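Local coordinates for single domain haemoglobin (Campylobacter jejuni, PDB 2WY4), which binds heme b in a globin fold, here with cyanide in the pocket, and probably binds oxygen and takes part in nitric oxide detoxification, at residues Q17-G20 with E21-T24; I60-A63 with A64-E68; G88-E91 with E92-P95; N110-E113 with A114-K117. One frame throughout, in Å; residues are numbered along the deposited sequence.

In the fold
All four interactions are local contacts in a single-chain, all-helical globin, and they follow one another along the sequence. Interaction 1 sits at a kink within helix 4-34 and interaction 2 at the C-terminal end of helix 51-65. These two helices pack together, so the contacts touch through Gln17 with Leu61 and Thr24 with Ile60, although their centres are about 15 Å apart. Interaction 3 leads from the loop after helix 74-86 into helix 94-109 beside the heme, on the opposite side of the chain's centre from both. Interaction 4, about 25 Å from interaction 3 between centres, starts helix 113-139. Together they mark helix breaks, ends and starts around the heme-binding core.

Interaction 1: residues Q17-G20 with E21-T24; sequences QKNG and EDLT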
loop_
_atom_site.group_PDB
_atom_site.type_symbol
_atom_site.label_atom_id
_atom_site.label_comp_id
_atom_site.label_asym_id
_atom_site.label_seq_id
_atom_site.Cartn_x
_atom_site.Cartn_y
_atom_site.Cartn_z
ATOM N N GLN A 17 -7.157 6.676 9.160
ATOM C CA GLN A 17 -7.614 8.068 9.022
ATOM C C GLN A 17 -6.836 8.954 9.993
ATOM O O GLN A 17 -6.510 10.095 9.659
ATOM C CB GLN A 17 -9.121 8.197 9.325
ATOM C CG GLN A 17 -10.020 7.708 8.240
ATOM C CD GLN A 17 -11.477 7.753 8.626
ATOM O OE1 GLN A 17 -11.931 6.952 9.413
ATOM N NE2 GLN A 17 -12.194 8.741 8.097
ATOM N N LYS A 18 -6.541 8.436 11.183
ATOM C CA LYS A 18 -5.930 9.230 12.221
ATOM C C LYS A 18 -4.425 9.264 12.149
ATOM O O LYS A 18 -3.809 10.290 12.418
ATOM C CB LYS A 18 -6.335 8.709 13.583
ATOM C CG LYS A 18 -5.972 9.632 14.724
ATOM C CD LYS A 18 -6.729 9.263 16.006
ATOM C CE LYS A 18 -6.133 8.049 16.686
ATOM N NZ LYS A 18 -4.757 8.317 17.233
ATOM N N ASN A 19 -3.798 8.149 11.793
ATOM C CA ASN A 19 -2.344 8.107 11.806
ATOM C C ASN A 19 -1.756 7.435 10.582
ATOM O O ASN A 19 -0.634 6.952 10.612
ATOM C CB ASN A 19 -1.830 7.437 13.085
ATOM C CG ASN A 19 -2.152 8.215 14.336
ATOM O OD1 ASN A 19 -3.179 7.956 14.983
ATOM N ND2 ASN A 19 -1.280 9.178 14.689
ATOM N N GLY A 20 -2.518 7.399 9.496
ATOM C CA GLY A 20 -2.045 6.753 8.294
ATOM C C GLY A 20 -0.747 7.308 7.776
ATOM O O GLY A 20 0.080 6.579 7.279
ATOM N N GLU A 21 -0.571 8.623 7.824
ATOM C CA GLU A 21 0.657 9.247 7.377
ATOM C C GLU A 21 1.830 8.812 8.226
ATOM O O GLU A 21 2.930 8.679 7.725
ATOM C CB GLU A 21 0.560 10.786 7.389
ATOM C CG GLU A 21 1.776 11.493 6.824
ATOM C CD GLU A 21 1.626 13.010 6.810
ATOM O OE1 GLU A 21 0.550 13.511 7.205
ATOM O OE2 GLU A 21 2.593 13.676 6.400
ATOM N N ASP A 22 1.588 8.599 9.515
ATOM C CA ASP A 22 2.652 8.117 10.364
ATOM C C ASP A 22 3.058 6.679 9.962
ATOM O O ASP A 22 4.241 6.326 9.925
ATOM C CB ASP A 22 2.182 8.237 11.801
ATOM C CG ASP A 22 1.741 9.633 12.104
ATOM O OD1 ASP A 22 2.527 10.525 11.808
ATOM O OD2 ASP A 22 0.639 9.871 12.584
ATOM N N LEU A 23 2.060 5.860 9.636
ATOM C CA LEU A 23 2.330 4.505 9.162
ATOM C C LEU A 23 3.149 4.561 7.869
ATOM O O LEU A 23 4.103 3.823 7.704
ATOM C CB LEU A 23 1.026 3.786 8.885
ATOM C CG LEU A 23 1.134 2.376 8.354
ATOM C CD1 LEU A 23 1.881 1.491 9.330
ATOM C CD2 LEU A 23 -0.248 1.820 8.116
ATOM N N THR A 24 2.757 5.428 6.928
ATOM C CA THR A 24 3.476 5.426 5.680
ATOM C C THR A 24 4.837 6.091 5.798
ATOM O O THR A 24 5.755 5.739 5.083
ATOM C CB THR A 24 2.669 5.965 4.523
ATOM O OG1 THR A 24 2.258 7.305 4.831
ATOM C CG2 THR A 24 1.399 5.149 4.353
HETATM O O HOH W 1 -1.050 12.231 12.108
#
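Asn19 and Asp22 face each other across a kink in helix 4-34, where the regular i to i-4 backbone bonding lapses at Glu21 and Asp22. On the inner side the packing is close. The O of buried Gly20 accepts from Thr24 N (2.9 Å), while Leu23 N reaches Asn19 O at 3.1 Å and resumes the helical pattern. Leu23 turns to Ala104 and Ile105 of helix 94-109, and the Thr24 hydroxyl is hydrogen-bonded to Pro53 O.

The outer side is polar and looser. Asn19 ND2 donates to Asp22 OD2 over 2.9 Å; the acceptor lies close to the amide plane, but the bond arrives on the anti side of Asp22 OD2, somewhat out of the carboxylate plane, with the planes turned 42° apart. Asp22 keeps CG beside its own backbone N (chi1 -54°), which carries the carboxylate back toward Asn19. A water also donates to OD2, at 2.9 Å, and only weakly to Lys18 O. At the amide's other end Lys18 NZ donates to Asn19 OD1 at 2.8 Å. The amide thus relays between an ammonium and a carboxylate, an order of charges that would probably polarise it and fix its rotation.

Interaction 2: residues I60-A63 with A64-E68; sequences ILMA and AKNIE
The backbone of 60-68 runs as regular helix through Ala64 and Lys65 and leaves helical geometry at Asn66, the C-terminal end of helix 51-65 in the globin fold. Ala64 N donates to Ile60 O and Lys65 N to Leu61 O, both at 2.9 Å and both nearly straight. After these the pattern frays: Asn66 N divides itself between Met62 O (3.3 Å) and Ala63 O (3.0 Å), each bond weak and bent. Ile67 N then turns back to Ala64 O, a bond of 3.3 Å one residue shorter than the helical span.

Among the side chains, Lys65 lies against the preceding turn with its aliphatic part. CG is set beside the backbone N (chi1 -73°), which brings it over Leu61 O, and the bends at chi3 and chi4 then lead the ammonium away from the turn. Met62 has CG anti to its N (chi1 -169°), and a bend at chi2 turns the sulfur toward the Asn66 side chain, which it crosses at an angle. Ala63 and Ala64 are small and buried where the helix meets its neighbours, Ala63 on Ile126 of helix 113-139 and Ala64 on Ile9 of helix 4-34. The Ile60 side chain packs on Trp119 and comes within about 5 Å of the heme; at the fraying end Lys10 NZ is hydrogen-bonded to Ala64 O. Ile67 follows on the same turn, its CB 3.6 Å from Ala63 O.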
loop_
_atom_site.group_PDB
_atom_site.type_symbol
_atom_site.label_atom_id
_atom_site.label_comp_id
_atom_site.label_asym_id
_atom_site.label_seq_id
_atom_site.Cartn_x
_atom_site.Cartn_y
_atom_site.Cartn_z
ATOM N N ILE A 60 -4.213 3.194 0.703
ATOM C CA ILE A 60 -4.458 2.068 1.584
ATOM C C ILE A 60 -5.867 2.179 2.143
ATOM O O ILE A 60 -6.577 1.191 2.223
ATOM C CB ILE A 60 -3.350 1.958 2.673
ATOM C CG1 ILE A 60 -2.005 1.670 2.010
ATOM C CG2 ILE A 60 -3.685 0.825 3.643
ATOM C CD1 ILE A 60 -0.814 1.789 2.913
ATOM N N LEU A 61 -6.262 3.382 2.563
ATOM C CA LEU A 61 -7.634 3.584 3.026
ATOM C C LEU A 61 -8.634 3.182 1.959
ATOM O O LEU A 61 -9.668 2.590 2.255
ATOM C CB LEU A 61 -7.858 5.045 3.363
ATOM C CG LEU A 61 -7.349 5.462 4.737
ATOM C CD1 LEU A 61 -7.191 6.953 4.810
ATOM C CD2 LEU A 61 -8.338 5.012 5.797
ATOM N N MET A 62 -8.368 3.589 0.722
ATOM C CA MET A 62 -9.256 3.265 -0.378
ATOM C C MET A 62 -9.409 1.757 -0.510
ATOM O O MET A 62 -10.495 1.262 -0.770
ATOM C CB MET A 62 -8.718 3.851 -1.689
ATOM C CG MET A 62 -9.656 3.804 -2.840
ATOM S SD MET A 62 -11.105 4.903 -2.499
ATOM C CE MET A 62 -11.665 5.088 -4.187
ATOM N N ALA A 63 -8.303 1.033 -0.354
ATOM C CA ALA A 63 -8.356 -0.420 -0.487
ATOM C C ALA A 63 -9.103 -1.042 0.709
ATOM O O ALA A 63 -9.922 -1.941 0.552
ATOM C CB ALA A 63 -6.941 -0.975 -0.587
ATOM N N ALA A 64 -8.801 -0.572 1.906
ATOM C CA ALA A 64 -9.467 -1.117 3.096
ATOM C C ALA A 64 -10.981 -0.898 3.022
ATOM O O ALA A 64 -11.763 -1.780 3.340
ATOM C CB ALA A 64 -8.874 -0.494 4.366
ATOM N N LYS A 65 -11.393 0.290 2.583
ATOM C CA LYS A 65 -12.814 0.574 2.408
ATOM C C LYS A 65 -13.482 -0.360 1.423
ATOM O O LYS A 65 -14.648 -0.709 1.596
ATOM C CB LYS A 65 -13.027 2.000 1.885
ATOM C CG LYS A 65 -12.782 3.132 2.878
ATOM C CD LYS A 65 -12.737 4.521 2.178
ATOM C CE LYS A 65 -13.923 4.777 1.281
ATOM N NZ LYS A 65 -15.225 5.014 1.958
ATOM N N ASN A 66 -12.735 -0.789 0.419
ATOM C CA ASN A 66 -13.292 -1.621 -0.634
ATOM C C ASN A 66 -12.792 -3.052 -0.600
ATOM O O ASN A 66 -12.851 -3.776 -1.601
ATOM C CB ASN A 66 -12.992 -0.988 -2.001
ATOM C CG ASN A 66 -13.675 0.354 -2.179
ATOM O OD1 ASN A 66 -13.025 1.417 -2.152
ATOM N ND2 ASN A 66 -14.993 0.307 -2.325
ATOM N N ILE A 67 -12.332 -3.474 0.570
ATOM C CA ILE A 67 -11.671 -4.789 0.619
ATOM C C ILE A 67 -12.559 -5.989 0.201
ATOM O O ILE A 67 -12.059 -6.976 -0.322
ATOM C CB ILE A 67 -11.049 -5.029 1.982
ATOM C CG1 ILE A 67 -10.057 -6.211 1.912
ATOM C CG2 ILE A 67 -12.139 -5.273 3.008
ATOM C CD1 ILE A 67 -8.936 -5.998 0.923
ATOM N N GLU A 68 -13.871 -5.874 0.381
ATOM C CA GLU A 68 -14.805 -6.933 -0.034
ATOM C C GLU A 68 -15.017 -6.957 -1.543
ATOM O O GLU A 68 -15.470 -7.955 -2.094
ATOM C CB GLU A 68 -16.160 -6.729 0.637
ATOM C CG GLU A 68 -16.133 -6.973 2.129
ATOM C CD GLU A 68 -17.468 -6.666 2.781
ATOM O OE1 GLU A 68 -17.694 -5.497 3.153
ATOM O OE2 GLU A 68 -18.312 -7.584 2.899
#

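Interaction 3: residues G88-E91 with E92-P95; sequences GVKE and EHYP. With HEM (protoporphyrin IX containing Fe), chain B.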
loop_
_atom_site.group_PDB
_atom_site.type_symbol
_atom_site.label_atom_id
_atom_site.label_comp_id
_atom_site.label_asym_id
_atom_site.label_seq_id
_atom_site.Cartn_x
_atom_site.Cartn_y
_atom_site.Cartn_z
ATOM N N GLY A 88 8.429 2.123 -13.938
ATOM C CA GLY A 88 8.994 0.778 -13.998
ATOM C C GLY A 88 8.737 -0.082 -12.794
ATOM O O GLY A 88 9.550 -0.960 -12.488
ATOM N N VAL A 89 7.613 0.147 -12.118
ATOM C CA VAL A 89 7.185 -0.727 -11.048
ATOM C C VAL A 89 6.818 -2.069 -11.671
ATOM O O VAL A 89 5.970 -2.159 -12.561
ATOM C CB VAL A 89 5.971 -0.148 -10.333
ATOM C CG1 VAL A 89 5.428 -1.146 -9.346
ATOM C CG2 VAL A 89 6.328 1.180 -9.669
ATOM N N LYS A 90 7.432 -3.136 -11.163
ATOM C CA LYS A 90 7.170 -4.473 -11.658
ATOM C C LYS A 90 6.444 -5.327 -10.658
ATOM O O LYS A 90 6.446 -5.039 -9.463
ATOM C CB LYS A 90 8.468 -5.189 -12.015
ATOM C CG LYS A 90 9.354 -4.436 -12.958
ATOM C CD LYS A 90 8.714 -4.294 -14.314
ATOM C CE LYS A 90 9.488 -3.305 -15.165
ATOM N NZ LYS A 90 8.993 -3.264 -16.566
ATOM N N GLU A 91 5.870 -6.432 -11.145
ATOM C CA GLU A 91 5.223 -7.392 -10.278
ATOM C C GLU A 91 6.123 -7.749 -9.123
ATOM O O GLU A 91 5.665 -7.873 -7.997
ATOM C CB GLU A 91 4.894 -8.692 -11.030
ATOM C CG GLU A 91 4.059 -8.545 -12.285
ATOM C CD GLU A 91 3.843 -9.870 -12.992
ATOM O OE1 GLU A 91 3.996 -10.939 -12.323
ATOM O OE2 GLU A 91 3.526 -9.844 -14.216
ATOM N N GLU A 92 7.414 -7.926 -9.397
ATOM C CA GLU A 92 8.346 -8.366 -8.385
ATOM C C GLU A 92 8.664 -7.336 -7.311
ATOM O O GLU A 92 9.328 -7.650 -6.340
ATOM C CB GLU A 92 9.656 -8.831 -9.047
ATOM C CG GLU A 92 9.516 -10.069 -9.895
ATOM C CD GLU A 92 8.721 -9.882 -11.164
ATOM O OE1 GLU A 92 8.842 -8.813 -11.801
ATOM O OE2 GLU A 92 7.982 -10.839 -11.562
ATOM N N HIS A 93 8.224 -6.083 -7.491
ATOM C CA HIS A 93 8.432 -5.087 -6.421
ATOM C C HIS A 93 7.344 -5.202 -5.374
ATOM O O HIS A 93 7.542 -4.794 -4.272
ATOM C CB HIS A 93 8.370 -3.662 -6.948
ATOM C CG HIS A 93 9.560 -3.232 -7.748
ATOM N ND1 HIS A 93 9.458 -2.859 -9.068
ATOM C CD2 HIS A 93 10.859 -3.072 -7.404
ATOM C CE1 HIS A 93 10.657 -2.513 -9.508
ATOM N NE2 HIS A 93 11.519 -2.605 -8.509
ATOM N N TYR A 94 6.197 -5.763 -5.728
ATOM C CA TYR A 94 5.089 -5.828 -4.787
ATOM C C TYR A 94 5.406 -6.619 -3.501
ATOM O O TYR A 94 4.971 -6.186 -2.427
ATOM C CB TYR A 94 3.753 -6.237 -5.452
ATOM C CG TYR A 94 3.124 -5.116 -6.226
ATOM C CD1 TYR A 94 3.534 -4.827 -7.510
ATOM C CD2 TYR A 94 2.155 -4.306 -5.647
ATOM C CE1 TYR A 94 3.009 -3.771 -8.200
ATOM C CE2 TYR A 94 1.626 -3.249 -6.334
ATOM C CZ TYR A 94 2.044 -2.993 -7.606
ATOM O OH TYR A 94 1.490 -1.940 -8.304
ATOM N N PRO A 95 6.124 -7.766 -3.553
ATOM C CA PRO A 95 6.512 -8.412 -2.299
ATOM C C PRO A 95 7.441 -7.538 -1.397
ATOM O O PRO A 95 7.482 -7.716 -0.161
ATOM C CB PRO A 95 7.223 -9.690 -2.775
ATOM C CG PRO A 95 6.687 -9.940 -4.109
ATOM C CD PRO A 95 6.526 -8.579 -4.713
HETATM C CHA HEM B . 3.229 6.348 -6.423
HETATM C CHB HEM B . 0.024 3.575 -4.151
HETATM C CHC HEM B . 2.957 -0.207 -4.710
HETATM C CHD HEM B . 6.426 2.737 -6.401
HETATM C C1A HEM B . 2.089 5.929 -5.848
HETATM C C2A HEM B . 0.924 6.714 -5.572
HETATM C C3A HEM B . 0.021 5.959 -4.920
HETATM C C4A HEM B . 0.635 4.654 -4.770
HETATM C CMA HEM B . -1.377 6.392 -4.453
HETATM C CAA HEM B . 0.754 8.197 -5.988
HETATM C CBA HEM B . 0.746 8.359 -7.510
HETATM C CGA HEM B . -0.581 8.383 -8.197
HETATM O O1A HEM B . -1.629 8.565 -7.523
HETATM O O2A HEM B . -0.573 8.277 -9.474
HETATM C C1B HEM B . 0.558 2.316 -4.078
HETATM C C2B HEM B . -0.086 1.185 -3.514
HETATM C C3B HEM B . 0.730 0.129 -3.674
HETATM C C4B HEM B . 1.904 0.571 -4.341
HETATM C CMB HEM B . -1.423 1.217 -2.785
HETATM C CAB HEM B . 0.559 -1.324 -3.211
HETATM C CBB HEM B . -0.582 -1.973 -3.356
HETATM C C1C HEM B . 4.143 0.214 -5.263
HETATM C C2C HEM B . 5.276 -0.556 -5.639
HETATM C C3C HEM B . 6.202 0.273 -6.072
HETATM C C4C HEM B . 5.723 1.627 -5.967
HETATM C CMC HEM B . 5.335 -2.091 -5.601
HETATM C CAC HEM B . 7.580 -0.120 -6.578
HETATM C CBC HEM B . 8.664 0.354 -5.952
HETATM C C1D HEM B . 5.844 3.979 -6.560
HETATM C C2D HEM B . 6.564 5.094 -7.042
HETATM C C3D HEM B . 5.610 6.235 -7.074
HETATM C C4D HEM B . 4.384 5.677 -6.609
HETATM C CMD HEM B . 8.016 5.112 -7.465
HETATM C CAD HEM B . 5.867 7.677 -7.478
HETATM C CBD HEM B . 5.936 8.524 -6.211
HETATM C CGD HEM B . 6.493 9.900 -6.425
HETATM O O1D HEM B . 7.341 10.298 -5.619
HETATM O O2D HEM B . 6.040 10.569 -7.392
HETATM N NA HEM B . 1.909 4.659 -5.342
HETATM N NB HEM B . 1.766 1.919 -4.593
HETATM N NC HEM B . 4.437 1.553 -5.476
HETATM N ND HEM B . 4.544 4.340 -6.290
HETATM FE FE HEM B . 3.154 3.122 -5.441
#
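His93 ND1 accepts from Lys90 N in a bond of 2.9 Å, almost straight at 175° and close to the plane of the imidazole. The bond closes the loop that follows the Schellman motif at Gly88 and enters helix 94-109 on the proximal side of the globin heme pocket. The same two residues are tied a second time, His93 N donating to Lys90 O at 2.9 Å, so backbone and ring together close the turn. With the ring carbon CG beside the backbone N (chi1 -73°), the imidazole is brought back under the loop; its edge receives Lys90 N and, at CE1, Gly88 O, while the heme vinyl carbon CBC covers one face. This fixes the ring's rotation.

One residue on, Tyr94 N bonds to Glu91 O at 3.1 Å. The Tyr94 ring lies against the porphyrin, with the heme methyl CMC 3.6 Å above the ring plane and over its centre, a CH-pi arrangement. Val89 CG1 comes obliquely to the ring at CE1, and its CG2 presses on the heme next to the vinyl group. Both residues also touch His84, the axial ligand of the iron, and the Tyr94 hydroxyl is hydrogen-bonded to Glu134 OE1, which anchors the ring to helix 113-139. Two methine carbons are touched, HEM CHD by Val89 CG2 at 3.6 Å and HEM CHC by Tyr94 CE2 at 3.7 Å.

Interaction 4: residues N110-E113 with A114-K117; sequences NPDE and ATLK
An N-cap opens helix 113-139: Asp112 stands just before the first turn and accepts from Thr115 through both its backbone N and its hydroxyl. Asp112 OD1 receives Thr115 N at 2.8 Å, nearly in line with its own C-O bond, and Thr115 OG1 at 2.8 Å from above the carboxylate plane. One oxygen is therefore gripped twice by the same residue, which holds the carboxylate over the end of the helix, where the helix dipole would probably favour its negative charge. A chi1 of 62° places CG between the backbone N and the carbonyl carbon, and this directs the carboxylate toward the first turn. Thr115 in turn has OG1 beside its N (chi1 -63°), so that hydroxyl and amide point the same way; the two side chains meet at about a right angle.

Beneath the polar cap the contact is apolar. Pro111 CB lies 3.7 Å from both Thr115 CB and Thr115 CG2, and its CG approaches Leu116 CD2 more loosely at 4.4 Å. Leu116 and Pro111 reach helix 94-109, Leu116 on Leu102 and Pro111 on Ile105, while Thr115 touches Ile8 and Cys12 of helix 4-34. The regular backbone bonds begin at once, Asp112 O taking Leu116 N at 3.0 Å and Glu113 O taking Lys117 N at 2.8 Å. Away from this, Glu113 folds back at chi2 and sets its carboxylate beside Leu116 CD1. The arrangement is the classic aspartate N-cap, its carboxylate taking the backbone N of the third residue on.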
loop_
_atom_site.group_PDB
_atom_site.type_symbol
_atom_site.label_atom_id
_atom_site.label_comp_id
_atom_site.label_asym_id
_atom_site.label_seq_id
_atom_site.Cartn_x
_atom_site.Cartn_y
_atom_site.Cartn_z
ATOM N N ASN A 110 1.335 -2.172 16.502
ATOM C CA ASN A 110 1.555 -3.262 17.451
ATOM C C ASN A 110 0.284 -4.101 17.596
ATOM O O ASN A 110 -0.250 -4.289 18.692
ATOM C CB ASN A 110 2.031 -2.709 18.797
ATOM C CG ASN A 110 2.773 -3.739 19.633
ATOM O OD1 ASN A 110 3.531 -3.387 20.555
ATOM N ND2 ASN A 110 2.554 -5.009 19.333
ATOM N N PRO A 111 -0.208 -4.608 16.473
ATOM C CA PRO A 111 -1.463 -5.356 16.459
ATOM C C PRO A 111 -1.352 -6.790 16.965
ATOM O O PRO A 111 -0.251 -7.331 17.135
ATOM C CB PRO A 111 -1.835 -5.384 14.983
ATOM C CG PRO A 111 -0.864 -4.569 14.307
ATOM C CD PRO A 111 0.399 -4.568 15.138
ATOM N N ASP A 112 -2.515 -7.405 17.147
ATOM C CA ASP A 112 -2.557 -8.821 17.511
ATOM C C ASP A 112 -2.324 -9.652 16.262
ATOM O O ASP A 112 -2.256 -9.124 15.154
ATOM C CB ASP A 112 -3.856 -9.150 18.261
ATOM C CG ASP A 112 -5.123 -8.917 17.452
ATOM O OD1 ASP A 112 -5.094 -8.878 16.199
ATOM O OD2 ASP A 112 -6.236 -8.806 18.026
ATOM N N GLU A 113 -2.187 -10.962 16.413
ATOM C CA GLU A 113 -1.856 -11.800 15.301
ATOM C C GLU A 113 -2.978 -11.847 14.309
ATOM O O GLU A 113 -2.717 -11.902 13.124
ATOM C CB GLU A 113 -1.452 -13.209 15.790
ATOM C CG GLU A 113 -0.122 -13.184 16.495
ATOM C CD GLU A 113 1.046 -12.758 15.612
ATOM O OE1 GLU A 113 1.064 -13.092 14.399
ATOM O OE2 GLU A 113 1.970 -12.118 16.163
ATOM N N ALA A 114 -4.230 -11.823 14.783
ATOM C CA ALA A 114 -5.344 -11.854 13.864
ATOM C C ALA A 114 -5.303 -10.640 12.946
ATOM O O ALA A 114 -5.597 -10.748 11.769
ATOM C CB ALA A 114 -6.679 -11.915 14.616
ATOM N N THR A 115 -4.942 -9.492 13.507
ATOM C CA THR A 115 -4.888 -8.255 12.697
ATOM C C THR A 115 -3.746 -8.325 11.698
ATOM O O THR A 115 -3.894 -7.994 10.527
ATOM C CB THR A 115 -4.793 -7.033 13.586
ATOM O OG1 THR A 115 -5.980 -6.955 14.380
ATOM C CG2 THR A 115 -4.812 -5.761 12.752
ATOM N N LEU A 116 -2.591 -8.782 12.163
ATOM C CA LEU A 116 -1.472 -8.947 11.253
ATOM C C LEU A 116 -1.819 -9.896 10.096
ATOM O O LEU A 116 -1.523 -9.627 8.935
ATOM C CB LEU A 116 -0.254 -9.489 11.999
ATOM C CG LEU A 116 0.707 -8.548 12.661
ATOM C CD1 LEU A 116 1.890 -9.317 13.217
ATOM C CD2 LEU A 116 1.185 -7.484 11.665
ATOM N N LYS A 117 -2.413 -11.043 10.432
ATOM C CA LYS A 117 -2.838 -12.019 9.426
ATOM C C LYS A 117 -3.827 -11.396 8.436
ATOM O O LYS A 117 -3.751 -11.577 7.205
ATOM C CB LYS A 117 -3.465 -13.235 10.133
ATOM C CG LYS A 117 -3.671 -14.449 9.257
ATOM C CD LYS A 117 -2.359 -14.904 8.617
ATOM C CE LYS A 117 -2.214 -16.426 8.572
ATOM N NZ LYS A 117 -1.585 -16.899 9.817
#